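Long-range contacts in putative poly(3-hydroxybutyrate) depolymerase LpqC (Bordetella parapertussis 12822, PDB 3D0K), which probably hydrolyses ester bonds as a putative poly(3-hydroxybutyrate) depolymerase, on an alpha/beta-hydrolase scaffold: residues F73-L83 against S277-D286; D138-G146 against A164-A172. All coordinates share one frame; numbering follows the deposited sequence.

Along the chain, the first of the contacting segments is helix 75-81, after three strands of the sheet and just before strand 84-89. Strand 142-147 then reaches strand 168-172 by way of helix 149-160, closing contact 2 with 17 residues between its segments. Helix 273-286, the last but one, comes back to helix 75-81 and closes contact 1, whose 193 intervening residues include the whole of contact 2. Contact 1 thus ties an early helix to a late one on one side of the sheet, while contact 2 joins two neighbouring parallel strands within it. Trp284 and Ser277 lie against Tyr143, Phe145 and Thr170; the centres of the two contacts are about 13 Å apart.

Contact 1. Residues F73-L83 against S277-D286; sequences FWIPAADRHKL and SQVCASLWFD
The His81 ring is covered on one face by Phe285 CB, which sits almost on the ring normal in a CH-pi contact, 3.5 Å from the centroid; Arg80 CG lies over the centre of the opposite face, and Asp286 OD1 is at the edge. The Phe285 ring takes Leu83 CD2 on one face and Trp284 CB on the other, with Trp74 CZ3 at its edge. Over one face of Trp74, offset toward the rim, lies Ser277 O, while Ser277 OG is hydrogen-bonded to Gly273 O. The axes of 75-81 and 277-286 approach to 10.1 Å, at 23°, and the methyl groups of Ala77 and Ala281 touch, CB to CB, at 3.6 Å. Both helices lie on the same side of the central sheet of this alpha/beta-hydrolase-like fold, and Trp74, Trp284 and Phe285 reach Val57 of strand 56-60. With CG anti to its N (chi1 -179°) and a bend at chi2, Arg80 passes over His81 to a salt bridge: NH1 donates to the syn lone pair of Asp286 OD2 (2.9 Å), the guanidinium and carboxylate planes 73° apart. At the other end, one water accepts from Ala77 N and Gln278 NE2 (3.0 Å each) and donates to Phe73 O.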
loop_
_atom_site.group_PDB
_atom_site.type_symbol
_atom_site.label_atom_id
_atom_site.label_comp_id
_atom_site.label_asym_id
_atom_site.label_seq_id
_atom_site.Cartn_x
_atom_site.Cartn_y
_atom_site.Cartn_z
ATOM N N PHE A 73 -10.855 -8.886 5.446
ATOM C CA PHE A 73 -9.769 -9.896 5.421
ATOM C C PHE A 73 -8.866 -9.796 6.640
ATOM O O PHE A 73 -8.302 -10.806 7.067
ATOM C CB PHE A 73 -8.843 -9.712 4.211
ATOM C CG PHE A 73 -9.518 -9.845 2.893
ATOM C CD1 PHE A 73 -10.714 -10.537 2.756
ATOM C CD2 PHE A 73 -8.923 -9.253 1.756
ATOM C CE1 PHE A 73 -11.349 -10.660 1.476
ATOM C CE2 PHE A 73 -9.525 -9.373 0.473
ATOM C CZ PHE A 73 -10.756 -10.066 0.349
ATOM N N TRP A 74 -8.709 -8.579 7.185
ATOM C CA TRP A 74 -7.836 -8.320 8.327
ATOM C C TRP A 74 -8.482 -8.464 9.718
ATOM O O TRP A 74 -7.791 -8.323 10.727
ATOM C CB TRP A 74 -7.195 -6.936 8.205
ATOM C CG TRP A 74 -6.070 -6.924 7.188
ATOM C CD1 TRP A 74 -6.181 -6.880 5.795
ATOM C CD2 TRP A 74 -4.694 -7.043 7.484
ATOM N NE1 TRP A 74 -4.907 -6.905 5.217
ATOM C CE2 TRP A 74 -3.985 -7.018 6.238
ATOM C CE3 TRP A 74 -3.961 -7.112 8.696
ATOM C CZ2 TRP A 74 -2.585 -7.082 6.180
ATOM C CZ3 TRP A 74 -2.566 -7.181 8.632
ATOM C CH2 TRP A 74 -1.897 -7.166 7.371
ATOM N N ILE A 75 -9.790 -8.712 9.772
ATOM C CA ILE A 75 -10.473 -8.891 11.067
ATOM C C ILE A 75 -9.862 -9.969 12.010
ATOM O O ILE A 75 -9.592 -9.691 13.193
ATOM C CB ILE A 75 -12.001 -9.022 10.907
ATOM C CG1 ILE A 75 -12.597 -7.639 10.482
ATOM C CG2 ILE A 75 -12.661 -9.510 12.244
ATOM C CD1 ILE A 75 -14.091 -7.760 10.029
ATOM N N PRO A 76 -9.655 -11.196 11.519
ATOM C CA PRO A 76 -9.109 -12.183 12.452
ATOM C C PRO A 76 -7.747 -11.792 13.047
ATOM O O PRO A 76 -7.545 -11.947 14.251
ATOM C CB PRO A 76 -9.021 -13.460 11.595
ATOM C CG PRO A 76 -10.059 -13.217 10.484
ATOM C CD PRO A 76 -9.905 -11.778 10.175
ATOM N N ALA A 77 -6.846 -11.253 12.226
ATOM C CA ALA A 77 -5.559 -10.753 12.735
ATOM C C ALA A 77 -5.765 -9.565 13.726
ATOM O O ALA A 77 -5.049 -9.466 14.731
ATOM C CB ALA A 77 -4.608 -10.355 11.542
ATOM N N ALA A 78 -6.735 -8.675 13.438
ATOM C CA ALA A 78 -7.002 -7.502 14.305
ATOM C C ALA A 78 -7.522 -7.984 15.634
ATOM O O ALA A 78 -7.162 -7.452 16.679
ATOM C CB ALA A 78 -8.035 -6.554 13.664
ATOM N N ASP A 79 -8.376 -9.001 15.604
ATOM C CA ASP A 79 -8.944 -9.528 16.878
ATOM C C ASP A 79 -7.851 -10.186 17.723
ATOM O O ASP A 79 -7.844 -10.052 18.960
ATOM C CB ASP A 79 -10.005 -10.573 16.562
ATOM C CG ASP A 79 -11.295 -9.954 16.072
ATOM O OD1 ASP A 79 -11.503 -8.738 16.268
ATOM O OD2 ASP A 79 -12.118 -10.686 15.479
ATOM N N ARG A 80 -6.954 -10.936 17.069
ATOM C CA ARG A 80 -5.865 -11.662 17.783
ATOM C C ARG A 80 -4.800 -10.677 18.341
ATOM O O ARG A 80 -4.422 -10.706 19.519
ATOM C CB ARG A 80 -5.240 -12.700 16.832
ATOM C CG ARG A 80 -4.111 -13.539 17.433
ATOM C CD ARG A 80 -4.151 -14.976 16.868
ATOM N NE ARG A 80 -2.875 -15.687 17.039
ATOM C CZ ARG A 80 -1.913 -15.754 16.110
ATOM N NH1 ARG A 80 -2.065 -15.187 14.911
ATOM N NH2 ARG A 80 -0.801 -16.417 16.377
ATOM N N HIS A 81 -4.376 -9.749 17.500
ATOM C CA HIS A 81 -3.290 -8.859 17.838
ATOM C C HIS A 81 -3.689 -7.487 18.314
ATOM O O HIS A 81 -2.797 -6.707 18.681
ATOM C CB HIS A 81 -2.310 -8.756 16.656
ATOM C CG HIS A 81 -1.763 -10.073 16.229
ATOM N ND1 HIS A 81 -0.869 -10.778 17.001
ATOM C CD2 HIS A 81 -2.002 -10.829 15.134
ATOM C CE1 HIS A 81 -0.580 -11.914 16.399
ATOM N NE2 HIS A 81 -1.234 -11.961 15.253
ATOM N N LYS A 82 -5.003 -7.189 18.327
ATOM C CA LYS A 82 -5.527 -5.855 18.739
ATOM C C LYS A 82 -4.960 -4.752 17.815
ATOM O O LYS A 82 -4.277 -3.851 18.252
ATOM C CB LYS A 82 -5.249 -5.576 20.210
ATOM C CG LYS A 82 -5.752 -6.691 21.173
ATOM C CD LYS A 82 -7.184 -7.037 20.861
ATOM C CE LYS A 82 -7.705 -8.128 21.817
ATOM N NZ LYS A 82 -8.806 -8.860 21.119
ATOM N N LEU A 83 -5.267 -4.859 16.538
ATOM C CA LEU A 83 -4.811 -3.897 15.559
ATOM C C LEU A 83 -5.988 -3.043 15.153
ATOM O O LEU A 83 -7.073 -3.584 14.944
ATOM C CB LEU A 83 -4.373 -4.644 14.286
ATOM C CG LEU A 83 -3.460 -5.861 14.539
ATOM C CD1 LEU A 83 -3.272 -6.662 13.260
ATOM C CD2 LEU A 83 -2.125 -5.365 15.113
ATOM N N SER A 277 -3.079 -11.060 2.569
ATOM C CA SER A 277 -3.352 -10.341 3.817
ATOM C C SER A 277 -2.998 -11.180 5.065
ATOM O O SER A 277 -2.357 -10.672 5.987
ATOM C CB SER A 277 -4.820 -9.870 3.907
ATOM O OG SER A 277 -5.111 -8.906 2.912
ATOM N N GLN A 278 -3.435 -12.429 5.113
ATOM C CA GLN A 278 -3.211 -13.262 6.284
ATOM C C GLN A 278 -1.740 -13.692 6.419
ATOM O O GLN A 278 -1.212 -13.841 7.529
ATOM C CB GLN A 278 -4.168 -14.462 6.248
ATOM C CG GLN A 278 -5.635 -14.040 6.178
ATOM C CD GLN A 278 -6.544 -14.920 7.000
ATOM O OE1 GLN A 278 -6.718 -16.113 6.714
ATOM N NE2 GLN A 278 -7.155 -14.329 8.041
ATOM N N VAL A 279 -1.076 -13.860 5.285
ATOM C CA VAL A 279 0.361 -14.134 5.281
ATOM C C VAL A 279 1.133 -12.943 5.802
ATOM O O VAL A 279 2.060 -13.089 6.554
ATOM C CB VAL A 279 0.810 -14.542 3.879
ATOM C CG1 VAL A 279 2.333 -14.486 3.721
ATOM C CG2 VAL A 279 0.196 -15.925 3.531
ATOM N N CYS A 280 0.781 -11.751 5.322
ATOM C CA CYS A 280 1.413 -10.510 5.774
ATOM C C CYS A 280 1.273 -10.267 7.284
ATOM O O CYS A 280 2.230 -9.841 7.937
ATOM C CB CYS A 280 0.859 -9.316 4.975
ATOM S SG CYS A 280 1.856 -7.818 5.309
ATOM N N ALA A 281 0.072 -10.535 7.803
ATOM C CA ALA A 281 -0.246 -10.436 9.224
ATOM C C ALA A 281 0.593 -11.419 10.001
ATOM O O ALA A 281 1.067 -11.088 11.086
ATOM C CB ALA A 281 -1.693 -10.706 9.450
ATOM N N SER A 282 0.747 -12.634 9.457
ATOM C CA SER A 282 1.580 -13.643 10.100
ATOM C C SER A 282 3.053 -13.201 10.170
ATOM O O SER A 282 3.708 -13.370 11.181
ATOM C CB SER A 282 1.479 -14.997 9.348
ATOM O OG SER A 282 2.263 -15.996 10.014
ATOM N N LEU A 283 3.569 -12.642 9.082
ATOM C CA LEU A 283 4.950 -12.252 9.032
ATOM C C LEU A 283 5.210 -11.091 10.007
ATOM O O LEU A 283 6.213 -11.095 10.726
ATOM C CB LEU A 283 5.330 -11.853 7.595
ATOM C CG LEU A 283 5.527 -13.004 6.637
ATOM C CD1 LEU A 283 5.460 -12.426 5.193
ATOM C CD2 LEU A 283 6.852 -13.802 6.973
ATOM N N TRP A 284 4.276 -10.134 10.061
ATOM C CA TRP A 284 4.419 -8.934 10.870
ATOM C C TRP A 284 4.139 -9.188 12.336
ATOM O O TRP A 284 4.808 -8.642 13.214
ATOM C CB TRP A 284 3.411 -7.870 10.399
ATOM C CG TRP A 284 3.844 -7.074 9.222
ATOM C CD1 TRP A 284 5.124 -6.958 8.713
ATOM C CD2 TRP A 284 3.016 -6.229 8.437
ATOM N NE1 TRP A 284 5.118 -6.093 7.635
ATOM C CE2 TRP A 284 3.840 -5.623 7.452
ATOM C CE3 TRP A 284 1.636 -5.899 8.474
ATOM C CZ2 TRP A 284 3.341 -4.671 6.536
ATOM C CZ3 TRP A 284 1.137 -4.999 7.501
ATOM C CH2 TRP A 284 1.987 -4.387 6.573
ATOM N N PHE A 285 3.110 -9.954 12.617
ATOM C CA PHE A 285 2.679 -10.054 14.005
ATOM C C PHE A 285 2.911 -11.374 14.679
ATOM O O PHE A 285 2.983 -11.414 15.892
ATOM C CB PHE A 285 1.244 -9.589 14.154
ATOM C CG PHE A 285 1.044 -8.198 13.652
ATOM C CD1 PHE A 285 1.658 -7.108 14.290
ATOM C CD2 PHE A 285 0.328 -7.977 12.491
ATOM C CE1 PHE A 285 1.517 -5.822 13.797
ATOM C CE2 PHE A 285 0.171 -6.669 11.974
ATOM C CZ PHE A 285 0.761 -5.581 12.630
ATOM N N ASP A 286 3.032 -12.450 13.904
ATOM C CA ASP A 286 3.529 -13.730 14.457
ATOM C C ASP A 286 5.018 -13.974 14.215
ATOM O O ASP A 286 5.580 -14.954 14.723
ATOM C CB ASP A 286 2.754 -14.908 13.878
ATOM C CG ASP A 286 1.329 -14.947 14.350
ATOM O OD1 ASP A 286 1.023 -14.237 15.322
ATOM O OD2 ASP A 286 0.529 -15.728 13.786
HETATM O O HOH W 1 -6.747 -11.567 9.251
HETATM O O HOH W 2 -1.236 -13.466 12.452
#

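Contact 2. Residues D138-G146 against A164-A172; sequences DCEQVYLFG and APFHAVTAA
His167 turns its CG anti to the backbone N (chi1 174°) and Tyr143 turns its own anti to the carbonyl carbon (chi1 -68°), which lays the two side chains side by side, pointing the same way. The imidazole edge then faces the phenol ring in an offset edge-to-face pair with centroids 5.3 Å apart, and Ala168 CB packs against Tyr143 CD2 at 3.5 Å. On the other face of the sheet, Leu144 lies alongside Val169 and puts CD2 over one face of the Phe166 ring, whose opposite face is covered by Pro165 CB. Val154 of helix 149-160 touches both Leu144 and Val169, whereas Phe145 and Thr170 face helix 273-286.

Between these layers the backbones of 143-146 and 168-171 form a regular parallel ladder. Leu144 N donates to Ala168 O, Thr170 N reaches Leu144 O at 2.9 Å in a nearly straight bond (169°), Gly146 N bonds to Thr170 O, and Ala172 N closes the series on Gly146 O at 2.8 Å. The exception is Val142, whose carbonyl O is shared by two successive N-H groups, accepting from His167 N (2.9 Å) and more weakly from Ala168 N. Next to it, two waters both donate to Pro165 O and tie it to the carbonyls of Cys139 and Glu140; the second also accepts from Val142 N.

Strands 142-147 and 168-172, joined through helix 149-160, make a beta-alpha-beta crossover in the central sheet of an alpha/beta-hydrolase-like fold, and Gly146 opens the GxSxG sequence that probably forms its nucleophile elbow.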
loop_
_atom_site.group_PDB
_atom_site.type_symbol
_atom_site.label_atom_id
_atom_site.label_comp_id
_atom_site.label_asym_id
_atom_site.label_seq_id
_atom_site.Cartn_x
_atom_site.Cartn_y
_atom_site.Cartn_z
ATOM N N ASP A 138 -1.898 6.355 18.866
ATOM C CA ASP A 138 -0.752 7.250 18.799
ATOM C C ASP A 138 0.076 7.143 17.516
ATOM O O ASP A 138 0.880 8.026 17.251
ATOM C CB ASP A 138 0.105 7.280 20.056
ATOM C CG ASP A 138 0.485 5.940 20.512
ATOM O OD1 ASP A 138 0.441 5.718 21.768
ATOM O OD2 ASP A 138 0.826 5.120 19.611
ATOM N N CYS A 139 -0.185 6.113 16.704
ATOM C CA CYS A 139 0.437 5.979 15.376
ATOM C C CYS A 139 1.979 5.955 15.432
ATOM O O CYS A 139 2.656 6.457 14.537
ATOM C CB CYS A 139 -0.085 7.052 14.412
ATOM S SG CYS A 139 -1.842 6.887 14.079
ATOM N N GLU A 140 2.509 5.369 16.504
ATOM C CA GLU A 140 3.928 5.098 16.649
ATOM C C GLU A 140 4.300 3.940 15.757
ATOM O O GLU A 140 5.347 3.960 15.149
ATOM C CB GLU A 140 4.237 4.660 18.084
ATOM C CG GLU A 140 5.573 5.166 18.642
ATOM C CD GLU A 140 5.457 6.594 19.158
ATOM O OE1 GLU A 140 4.364 7.184 18.986
ATOM O OE2 GLU A 140 6.449 7.128 19.728
ATOM N N GLN A 141 3.479 2.897 15.730
ATOM C CA GLN A 141 3.761 1.767 14.839
ATOM C C GLN A 141 2.658 1.605 13.808
ATOM O O GLN A 141 1.625 1.001 14.080
ATOM C CB GLN A 141 3.981 0.441 15.598
ATOM C CG GLN A 141 4.460 0.542 17.054
ATOM C CD GLN A 141 3.789 -0.535 17.935
ATOM O OE1 GLN A 141 4.242 -1.691 17.975
ATOM N NE2 GLN A 141 2.678 -0.162 18.619
ATOM N N VAL A 142 2.892 2.122 12.613
ATOM C CA VAL A 142 1.906 2.036 11.585
ATOM C C VAL A 142 2.460 1.090 10.527
ATOM O O VAL A 142 3.589 1.225 10.102
ATOM C CB VAL A 142 1.628 3.422 10.954
ATOM C CG1 VAL A 142 0.693 3.276 9.780
ATOM C CG2 VAL A 142 1.098 4.430 11.985
ATOM N N TYR A 143 1.627 0.163 10.091
ATOM C CA TYR A 143 1.987 -0.814 9.079
ATOM C C TYR A 143 1.176 -0.537 7.802
ATOM O O TYR A 143 -0.017 -0.245 7.879
ATOM C CB TYR A 143 1.638 -2.185 9.628
ATOM C CG TYR A 143 2.478 -2.630 10.799
ATOM C CD1 TYR A 143 2.241 -2.126 12.105
ATOM C CD2 TYR A 143 3.514 -3.577 10.611
ATOM C CE1 TYR A 143 3.013 -2.578 13.175
ATOM C CE2 TYR A 143 4.290 -4.052 11.677
ATOM C CZ TYR A 143 4.030 -3.537 12.950
ATOM O OH TYR A 143 4.764 -3.945 14.018
ATOM N N LEU A 144 1.823 -0.504 6.624
ATOM C CA LEU A 144 1.122 -0.163 5.409
ATOM C C LEU A 144 1.206 -1.406 4.481
ATOM O O LEU A 144 2.312 -1.902 4.200
ATOM C CB LEU A 144 1.814 1.020 4.746
ATOM C CG LEU A 144 1.321 1.354 3.331
ATOM C CD1 LEU A 144 -0.204 1.708 3.371
ATOM C CD2 LEU A 144 2.128 2.545 2.748
ATOM N N PHE A 145 0.048 -1.912 4.077
ATOM C CA PHE A 145 -0.053 -3.103 3.206
ATOM C C PHE A 145 -0.888 -2.763 1.984
ATOM O O PHE A 145 -1.887 -2.042 2.091
ATOM C CB PHE A 145 -0.726 -4.228 3.967
ATOM C CG PHE A 145 -1.134 -5.404 3.086
ATOM C CD1 PHE A 145 -0.212 -6.394 2.746
ATOM C CD2 PHE A 145 -2.421 -5.491 2.603
ATOM C CE1 PHE A 145 -0.583 -7.476 1.984
ATOM C CE2 PHE A 145 -2.817 -6.551 1.819
ATOM C CZ PHE A 145 -1.894 -7.567 1.507
ATOM N N GLY A 146 -0.530 -3.285 0.797
ATOM C CA GLY A 146 -1.357 -3.063 -0.357
ATOM C C GLY A 146 -1.258 -4.335 -1.199
ATOM O O GLY A 146 -0.179 -4.934 -1.242
ATOM N N ALA A 164 8.531 8.881 7.342
ATOM C CA ALA A 164 8.384 9.012 8.808
ATOM C C ALA A 164 7.133 8.359 9.445
ATOM O O ALA A 164 7.263 7.734 10.511
ATOM C CB ALA A 164 8.598 10.532 9.310
ATOM N N PRO A 165 5.939 8.468 8.808
ATOM C CA PRO A 165 4.768 7.862 9.432
ATOM C C PRO A 165 4.785 6.310 9.499
ATOM O O PRO A 165 4.002 5.750 10.254
ATOM C CB PRO A 165 3.621 8.330 8.526
ATOM C CG PRO A 165 4.158 9.559 7.821
ATOM C CD PRO A 165 5.568 9.191 7.575
ATOM N N PHE A 166 5.642 5.641 8.726
ATOM C CA PHE A 166 5.512 4.203 8.511
ATOM C C PHE A 166 6.607 3.364 9.153
ATOM O O PHE A 166 7.798 3.538 8.858
ATOM C CB PHE A 166 5.433 3.896 7.001
ATOM C CG PHE A 166 4.424 4.757 6.289
ATOM C CD1 PHE A 166 4.841 5.874 5.538
ATOM C CD2 PHE A 166 3.070 4.493 6.426
ATOM C CE1 PHE A 166 3.906 6.675 4.899
ATOM C CE2 PHE A 166 2.096 5.301 5.807
ATOM C CZ PHE A 166 2.522 6.395 5.027
ATOM N N HIS A 167 6.190 2.463 10.036
ATOM C CA HIS A 167 7.097 1.494 10.685
ATOM C C HIS A 167 7.477 0.266 9.815
ATOM O O HIS A 167 8.611 -0.257 9.876
ATOM C CB HIS A 167 6.434 1.011 11.961
ATOM C CG HIS A 167 7.180 -0.077 12.658
ATOM N ND1 HIS A 167 8.344 0.154 13.366
ATOM C CD2 HIS A 167 6.929 -1.408 12.755
ATOM C CE1 HIS A 167 8.778 -0.991 13.871
ATOM N NE2 HIS A 167 7.936 -1.953 13.508
ATOM N N ALA A 168 6.526 -0.190 9.010
ATOM C CA ALA A 168 6.735 -1.341 8.116
ATOM C C ALA A 168 5.831 -1.167 6.931
ATOM O O ALA A 168 4.719 -0.621 7.064
ATOM C CB ALA A 168 6.400 -2.668 8.832
ATOM N N VAL A 169 6.274 -1.652 5.761
ATOM C CA VAL A 169 5.571 -1.473 4.504
ATOM C C VAL A 169 5.786 -2.743 3.656
ATOM O O VAL A 169 6.910 -3.229 3.498
ATOM C CB VAL A 169 6.074 -0.245 3.684
ATOM C CG1 VAL A 169 5.301 -0.140 2.323
ATOM C CG2 VAL A 169 5.919 1.075 4.531
ATOM N N THR A 170 4.681 -3.269 3.170
ATOM C CA THR A 170 4.658 -4.436 2.295
ATOM C C THR A 170 3.790 -4.186 1.058
ATOM O O THR A 170 2.612 -3.821 1.166
ATOM C CB THR A 170 4.122 -5.629 3.045
ATOM O OG1 THR A 170 5.029 -5.956 4.090
ATOM C CG2 THR A 170 3.963 -6.847 2.080
ATOM N N ALA A 171 4.368 -4.441 -0.130
ATOM C CA ALA A 171 3.599 -4.364 -1.340
ATOM C C ALA A 171 3.455 -5.788 -1.862
ATOM O O ALA A 171 4.443 -6.483 -2.069
ATOM C CB ALA A 171 4.305 -3.476 -2.387
ATOM N N ALA A 172 2.222 -6.246 -2.003
ATOM C CA ALA A 172 1.993 -7.634 -2.276
ATOM C C ALA A 172 1.449 -7.823 -3.712
ATOM O O ALA A 172 0.451 -7.194 -4.079
ATOM C CB ALA A 172 1.006 -8.200 -1.230
HETATM O O HOH W 3 2.344 7.424 11.716
HETATM O O HOH W 4 4.807 4.183 12.510
#